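Local coordinates for protein cellulase CEL9M (Clostridium cellulolyticum, PDB 1IA6) that probably hydrolyses internal beta-1,4-glucosidic linkages in cellulose and related beta-glucans, as a family 9 glycoside hydrolase, at residues 102-106 against 158-162; 140-144 against 198-202. All coordinates share one frame. Numbering follows the deposited sequence.

Interaction 1: residues 102-106 against 158-162; sequences TDYFL and TSAAL
Two helices of the alpha/alpha barrel of glycoside hydrolase family 9 meet here in the protein interior. Residues 102-106, from helix 91-107, and 158-162, from helix 152-169, are both regular alpha-helix. The axes of these short segments approach to 10.5 Å, and their N-to-C directions differ by 126° (signed crossing angle -126°), so the helices run obliquely antiparallel. In register, Thr102 CA lies 6.5 Å from Leu162 CA, and Phe105 CA 7.3 Å from Thr158 CA. Phe105 and Leu162 bury the most surface. The CA-to-CB bond of Phe105 points toward 158-162, and with chi1 in m its ring takes Thr158 CG2 over one face in a CH-pi contact, 3.9 Å from the centroid and 22° off the normal. Ala161 CB approaches Phe105 CE2 to 4.0 Å; its small side chain leaves room for the ring. The m chi1 of Thr158 turns its methyl to the ring while OG1 bonds back to Ile154 O in its own helix. Helix 64-80 covers Phe105 and Ala161 through Ala71. Leu162, in the mt rotamer, extends CD2 between the side chains of 102-106: Leu162 CD2 lies 4.3 Å from Phe105 CB, 4.5 Å from Leu106 CD2 and 3.9 Å from Thr102 CG2.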
ATOM      1  N   THR A 102      -0.286 -10.105  -7.614  1.00  7.10           N
ATOM      2  CA  THR A 102       0.518 -11.319  -7.617  1.00  8.49           C
ATOM      3  C   THR A 102       0.815 -11.904  -8.991  1.00  8.41           C
ATOM      4  O   THR A 102       1.898 -12.444  -9.200  1.00  8.72           O
ATOM      5  CB  THR A 102      -0.086 -12.398  -6.679  1.00  8.32           C
ATOM      6  OG1 THR A 102      -1.404 -12.746  -7.109  1.00  9.21           O
ATOM      7  CG2 THR A 102      -0.152 -11.865  -5.254  1.00  9.72           C
ATOM      8  N   ASP A 103      -0.118 -11.788  -9.935  1.00  7.79           N
ATOM      9  CA  ASP A 103       0.134 -12.303 -11.283  1.00  9.60           C
ATOM     10  C   ASP A 103       1.353 -11.581 -11.853  1.00  9.69           C
ATOM     11  O   ASP A 103       2.182 -12.174 -12.549  1.00 10.58           O
ATOM     12  CB  ASP A 103      -1.060 -12.047 -12.208  1.00 10.36           C
ATOM     13  CG  ASP A 103      -2.175 -13.059 -12.029  1.00 13.00           C
ATOM     14  OD1 ASP A 103      -1.960 -14.084 -11.350  1.00 11.17           O
ATOM     15  OD2 ASP A 103      -3.268 -12.829 -12.587  1.00 13.64           O
ATOM     16  N   TYR A 104       1.443 -10.288 -11.558  1.00  8.38           N
ATOM     17  CA  TYR A 104       2.544  -9.457 -12.025  1.00  8.77           C
ATOM     18  C   TYR A 104       3.857  -9.857 -11.350  1.00  7.43           C
ATOM     19  O   TYR A 104       4.889  -9.968 -12.009  1.00  8.39           O
ATOM     20  CB  TYR A 104       2.204  -7.983 -11.758  1.00  9.26           C
ATOM     21  CG  TYR A 104       3.321  -6.989 -11.991  1.00 10.32           C
ATOM     22  CD1 TYR A 104       3.922  -6.852 -13.245  1.00 10.02           C
ATOM     23  CD2 TYR A 104       3.757  -6.158 -10.957  1.00  9.70           C
ATOM     24  CE1 TYR A 104       4.928  -5.907 -13.461  1.00 11.24           C
ATOM     25  CE2 TYR A 104       4.760  -5.212 -11.163  1.00 10.80           C
ATOM     26  CZ  TYR A 104       5.340  -5.092 -12.416  1.00 12.35           C
ATOM     27  OH  TYR A 104       6.332  -4.155 -12.617  1.00 12.41           O
ATOM     28  N   PHE A 105       3.824 -10.089 -10.042  1.00  6.68           N
ATOM     29  CA  PHE A 105       5.035 -10.487  -9.333  1.00  6.97           C
ATOM     30  C   PHE A 105       5.585 -11.811  -9.867  1.00  8.20           C
ATOM     31  O   PHE A 105       6.799 -11.972 -10.020  1.00  7.36           O
ATOM     32  CB  PHE A 105       4.773 -10.625  -7.830  1.00  7.02           C
ATOM     33  CG  PHE A 105       4.310  -9.357  -7.172  1.00  8.89           C
ATOM     34  CD1 PHE A 105       4.749  -8.113  -7.627  1.00  9.40           C
ATOM     35  CD2 PHE A 105       3.444  -9.403  -6.090  1.00  7.85           C
ATOM     36  CE1 PHE A 105       4.326  -6.933  -7.008  1.00 10.03           C
ATOM     37  CE2 PHE A 105       3.014  -8.232  -5.465  1.00 10.81           C
ATOM     38  CZ  PHE A 105       3.456  -6.997  -5.925  1.00 10.01           C
ATOM     39  N   LEU A 106       4.692 -12.757 -10.145  1.00 10.04           N
ATOM     40  CA  LEU A 106       5.108 -14.059 -10.655  1.00 10.84           C
ATOM     41  C   LEU A 106       5.747 -13.941 -12.038  1.00 11.80           C
ATOM     42  O   LEU A 106       6.761 -14.579 -12.309  1.00 11.45           O
ATOM     43  CB  LEU A 106       3.916 -15.022 -10.698  1.00 11.62           C
ATOM     44  CG  LEU A 106       3.387 -15.487  -9.335  1.00 12.87           C
ATOM     45  CD1 LEU A 106       2.147 -16.354  -9.526  1.00 15.34           C
ATOM     46  CD2 LEU A 106       4.473 -16.261  -8.602  1.00 13.75           C
ATOM     47  N   THR A 158       7.609  -8.035  -1.484  1.00  7.07           N
ATOM     48  CA  THR A 158       6.964  -8.829  -2.524  1.00  5.92           C
ATOM     49  C   THR A 158       6.748 -10.241  -1.988  1.00  7.20           C
ATOM     50  O   THR A 158       5.703 -10.847  -2.209  1.00  6.93           O
ATOM     51  CB  THR A 158       7.827  -8.865  -3.803  1.00  8.26           C
ATOM     52  OG1 THR A 158       8.093  -7.521  -4.223  1.00  7.42           O
ATOM     53  CG2 THR A 158       7.102  -9.593  -4.925  1.00  7.74           C
ATOM     54  N   SER A 159       7.739 -10.754  -1.266  1.00  6.43           N
ATOM     55  CA  SER A 159       7.637 -12.084  -0.673  1.00  7.84           C
ATOM     56  C   SER A 159       6.450 -12.124   0.291  1.00  6.29           C
ATOM     57  O   SER A 159       5.644 -13.057   0.264  1.00  7.60           O
ATOM     58  CB  SER A 159       8.930 -12.425   0.077  1.00  7.88           C
ATOM     59  OG  SER A 159       8.831 -13.672   0.749  1.00 10.52           O
ATOM     60  N   ALA A 160       6.341 -11.107   1.143  1.00  6.73           N
ATOM     61  CA  ALA A 160       5.252 -11.050   2.114  1.00  5.21           C
ATOM     62  C   ALA A 160       3.905 -10.999   1.409  1.00  5.38           C
ATOM     63  O   ALA A 160       2.956 -11.653   1.829  1.00  5.21           O
ATOM     64  CB  ALA A 160       5.417  -9.832   3.027  1.00  5.55           C
ATOM     65  N   ALA A 161       3.822 -10.219   0.338  1.00  5.00           N
ATOM     66  CA  ALA A 161       2.576 -10.106  -0.413  1.00  5.48           C
ATOM     67  C   ALA A 161       2.184 -11.462  -0.994  1.00  6.22           C
ATOM     68  O   ALA A 161       1.004 -11.816  -1.019  1.00  5.85           O
ATOM     69  CB  ALA A 161       2.733  -9.082  -1.541  1.00  5.59           C
ATOM     70  N   LEU A 162       3.178 -12.214  -1.465  1.00  5.51           N
ATOM     71  CA  LEU A 162       2.937 -13.528  -2.057  1.00  5.69           C
ATOM     72  C   LEU A 162       2.563 -14.571  -1.006  1.00  6.92           C
ATOM     73  O   LEU A 162       1.719 -15.434  -1.256  1.00  6.17           O
ATOM     74  CB  LEU A 162       4.168 -13.986  -2.844  1.00  5.71           C
ATOM     75  CG  LEU A 162       4.402 -13.241  -4.164  1.00  7.22           C
ATOM     76  CD1 LEU A 162       5.783 -13.577  -4.714  1.00 10.87           C
ATOM     77  CD2 LEU A 162       3.307 -13.612  -5.163  1.00  9.20           C
TER

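Interaction 2: residues 140-144 against 198-202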
ATOM      1  N   PRO A 140      11.453   1.341 -20.328  1.00 15.46           N
ATOM      2  CA  PRO A 140      12.566   0.462 -19.973  1.00 14.69           C
ATOM      3  C   PRO A 140      12.303  -0.366 -18.721  1.00 15.02           C
ATOM      4  O   PRO A 140      11.661   0.101 -17.779  1.00 13.24           O
ATOM      5  CB  PRO A 140      13.711   1.442 -19.758  1.00 15.76           C
ATOM      6  CG  PRO A 140      13.006   2.613 -19.124  1.00 16.33           C
ATOM      7  CD  PRO A 140      11.756   2.743 -19.981  1.00 15.73           C
ATOM      8  N   SER A 141      12.774  -1.607 -18.734  1.00 12.90           N
ATOM      9  CA  SER A 141      12.664  -2.474 -17.568  1.00 14.41           C
ATOM     10  C   SER A 141      13.953  -2.046 -16.876  1.00 14.23           C
ATOM     11  O   SER A 141      14.985  -2.716 -16.951  1.00 15.85           O
ATOM     12  CB  SER A 141      12.710  -3.938 -18.000  1.00 14.52           C
ATOM     13  OG  SER A 141      11.657  -4.208 -18.913  1.00 13.96           O
ATOM     14  N   LEU A 142      13.870  -0.894 -16.221  1.00 13.38           N
ATOM     15  CA  LEU A 142      15.006  -0.247 -15.578  1.00 11.93           C
ATOM     16  C   LEU A 142      15.825  -0.980 -14.522  1.00 12.75           C
ATOM     17  O   LEU A 142      17.057  -0.959 -14.578  1.00 11.95           O
ATOM     18  CB  LEU A 142      14.554   1.104 -15.014  1.00 11.47           C
ATOM     19  CG  LEU A 142      15.652   2.152 -14.827  1.00 13.26           C
ATOM     20  CD1 LEU A 142      16.346   2.407 -16.166  1.00 15.44           C
ATOM     21  CD2 LEU A 142      15.052   3.437 -14.288  1.00 14.53           C
ATOM     22  N   TYR A 143      15.164  -1.613 -13.559  1.00 12.00           N
ATOM     23  CA  TYR A 143      15.882  -2.308 -12.496  1.00 12.07           C
ATOM     24  C   TYR A 143      15.447  -3.754 -12.284  1.00 13.12           C
ATOM     25  O   TYR A 143      14.290  -4.120 -12.498  1.00 11.34           O
ATOM     26  CB  TYR A 143      15.719  -1.568 -11.165  1.00 12.13           C
ATOM     27  CG  TYR A 143      16.152  -0.120 -11.163  1.00 13.16           C
ATOM     28  CD1 TYR A 143      17.477   0.236 -11.412  1.00 15.28           C
ATOM     29  CD2 TYR A 143      15.239   0.898 -10.879  1.00 14.52           C
ATOM     30  CE1 TYR A 143      17.884   1.568 -11.375  1.00 16.68           C
ATOM     31  CE2 TYR A 143      15.636   2.235 -10.838  1.00 16.65           C
ATOM     32  CZ  TYR A 143      16.959   2.560 -11.088  1.00 18.06           C
ATOM     33  OH  TYR A 143      17.361   3.877 -11.046  1.00 19.79           O
ATOM     34  N   LYS A 144      16.397  -4.568 -11.842  1.00 13.40           N
ATOM     35  CA  LYS A 144      16.136  -5.967 -11.556  1.00 14.18           C
ATOM     36  C   LYS A 144      17.085  -6.399 -10.450  1.00 14.10           C
ATOM     37  O   LYS A 144      18.186  -5.864 -10.320  1.00 15.40           O
ATOM     38  CB  LYS A 144      16.367  -6.834 -12.795  1.00 15.59           C
ATOM     39  CG  LYS A 144      17.819  -6.959 -13.214  1.00 18.68           C
ATOM     40  CD  LYS A 144      17.976  -7.966 -14.344  1.00 22.06           C
ATOM     41  CE  LYS A 144      19.420  -8.064 -14.794  1.00 22.60           C
ATOM     42  NZ  LYS A 144      19.559  -9.004 -15.937  1.00 28.37           N
ATOM     43  N   GLY A 198      16.904  -1.777  -2.515  1.00 12.59           N
ATOM     44  CA  GLY A 198      16.740  -1.722  -3.957  1.00 10.85           C
ATOM     45  C   GLY A 198      16.756  -0.291  -4.467  1.00 12.05           C
ATOM     46  O   GLY A 198      16.839   0.651  -3.678  1.00 11.98           O
ATOM     47  N   ASN A 199      16.671  -0.127  -5.783  1.00 11.81           N
ATOM     48  CA  ASN A 199      16.693   1.195  -6.402  1.00 12.94           C
ATOM     49  C   ASN A 199      15.290   1.720  -6.701  1.00 12.48           C
ATOM     50  O   ASN A 199      14.427   0.978  -7.165  1.00 13.74           O
ATOM     51  CB  ASN A 199      17.490   1.153  -7.710  1.00 17.20           C
ATOM     52  CG  ASN A 199      18.937   0.732  -7.506  1.00 21.98           C
ATOM     53  OD1 ASN A 199      19.695   1.401  -6.806  1.00 24.15           O
ATOM     54  ND2 ASN A 199      19.323  -0.382  -8.122  1.00 25.13           N
ATOM     55  N   GLY A 200      15.077   3.004  -6.440  1.00 11.02           N
ATOM     56  CA  GLY A 200      13.788   3.619  -6.707  1.00 11.75           C
ATOM     57  C   GLY A 200      13.985   5.023  -7.249  1.00 13.11           C
ATOM     58  O   GLY A 200      13.094   5.873  -7.154  1.00 12.45           O
ATOM     59  N   GLN A 201      15.154   5.257  -7.839  1.00 11.83           N
ATOM     60  CA  GLN A 201      15.503   6.565  -8.374  1.00 13.75           C
ATOM     61  C   GLN A 201      15.380   7.571  -7.234  1.00 15.18           C
ATOM     62  O   GLN A 201      15.549   7.207  -6.073  1.00 16.98           O
ATOM     63  CB  GLN A 201      14.580   6.934  -9.542  1.00 13.08           C
ATOM     64  CG  GLN A 201      14.680   5.963 -10.722  1.00 12.85           C
ATOM     65  CD  GLN A 201      14.007   6.489 -11.981  1.00 14.68           C
ATOM     66  OE1 GLN A 201      12.808   6.295 -12.192  1.00 12.01           O
ATOM     67  NE2 GLN A 201      14.779   7.174 -12.819  1.00 15.42           N
ATOM     68  N   SER A 202      15.085   8.830  -7.539  1.00 15.52           N
ATOM     69  CA  SER A 202      14.961   9.824  -6.478  1.00 15.31           C
ATOM     70  C   SER A 202      13.534   9.871  -5.941  1.00 15.36           C
ATOM     71  O   SER A 202      13.236  10.606  -5.000  1.00 16.17           O
ATOM     72  CB  SER A 202      15.363  11.207  -6.999  1.00 18.49           C
ATOM     73  OG  SER A 202      14.492  11.630  -8.034  1.00 21.24           O
TER
HETATM   74  O   HOH W   1      17.682   4.277  -7.631  1.00 41.96           O
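Tyr143 lays one face of its ring against the side chain of Asn199: Asn199 CB stands 3.5 Å from the ring centroid and only 5° off the normal, a nearly vertical CH-pi contact with Tyr143 CZ the closest ring atom to Asn199 CB at 3.7 Å. At the edge of the same ring, Gln201 CG comes within 3.4 Å of Tyr143 OH. Leu142 adds a smaller van der Waals contact, Leu142 CD2 lying 4.0 Å from Gln201 CD. Water 1 accepts a hydrogen bond from Gln201 N at 2.7 Å and has a weak one with Tyr143 OH at 3.5 Å, so the phenol is tied loosely to the loop backbone. Residues 198-202 are irregular, with Gln201 at a positive phi of 57°, and an inverse gamma turn centred on Ser141 precedes Tyr143. The amide end of Gln201 is held elsewhere, NE2 by Glu121 and OE1 by Gly122 N and Gln118. This is a surface contact, joining a sheet edge to an irregular loop. Strand 143-145 is an outermost strand of the small antiparallel sheet, backbone-bonded through Tyr143 to Tyr117 on strand 115-119, and Tyr117 OH also receives Asn199 N from the loop connecting helix 174-193 to helix 210-224.

In the fold
From the N terminus, the chain first passes through 102-106 near the end of helix 91-107, then forms strand 115-119 and reaches 140-144, which runs into the edge strand. Helix 152-169 follows, and its residues 158-162 return to 102-106, closing interaction 1 around 51 intervening residues that include that strand. After helix 174-193 the loop at 198-202 comes back to 140-144, closing interaction 2 over 53 residues, mostly helix. The two closures cross, since their segments alternate. The centres of interactions 1 and 2 are about 17 Å apart, and the nearest atoms of interactions 1 and 2 about 8 Å, without touching. Interaction 1 joins two barrel helices in the interior; interaction 2 fastens an inter-helix loop to the small sheet at the surface.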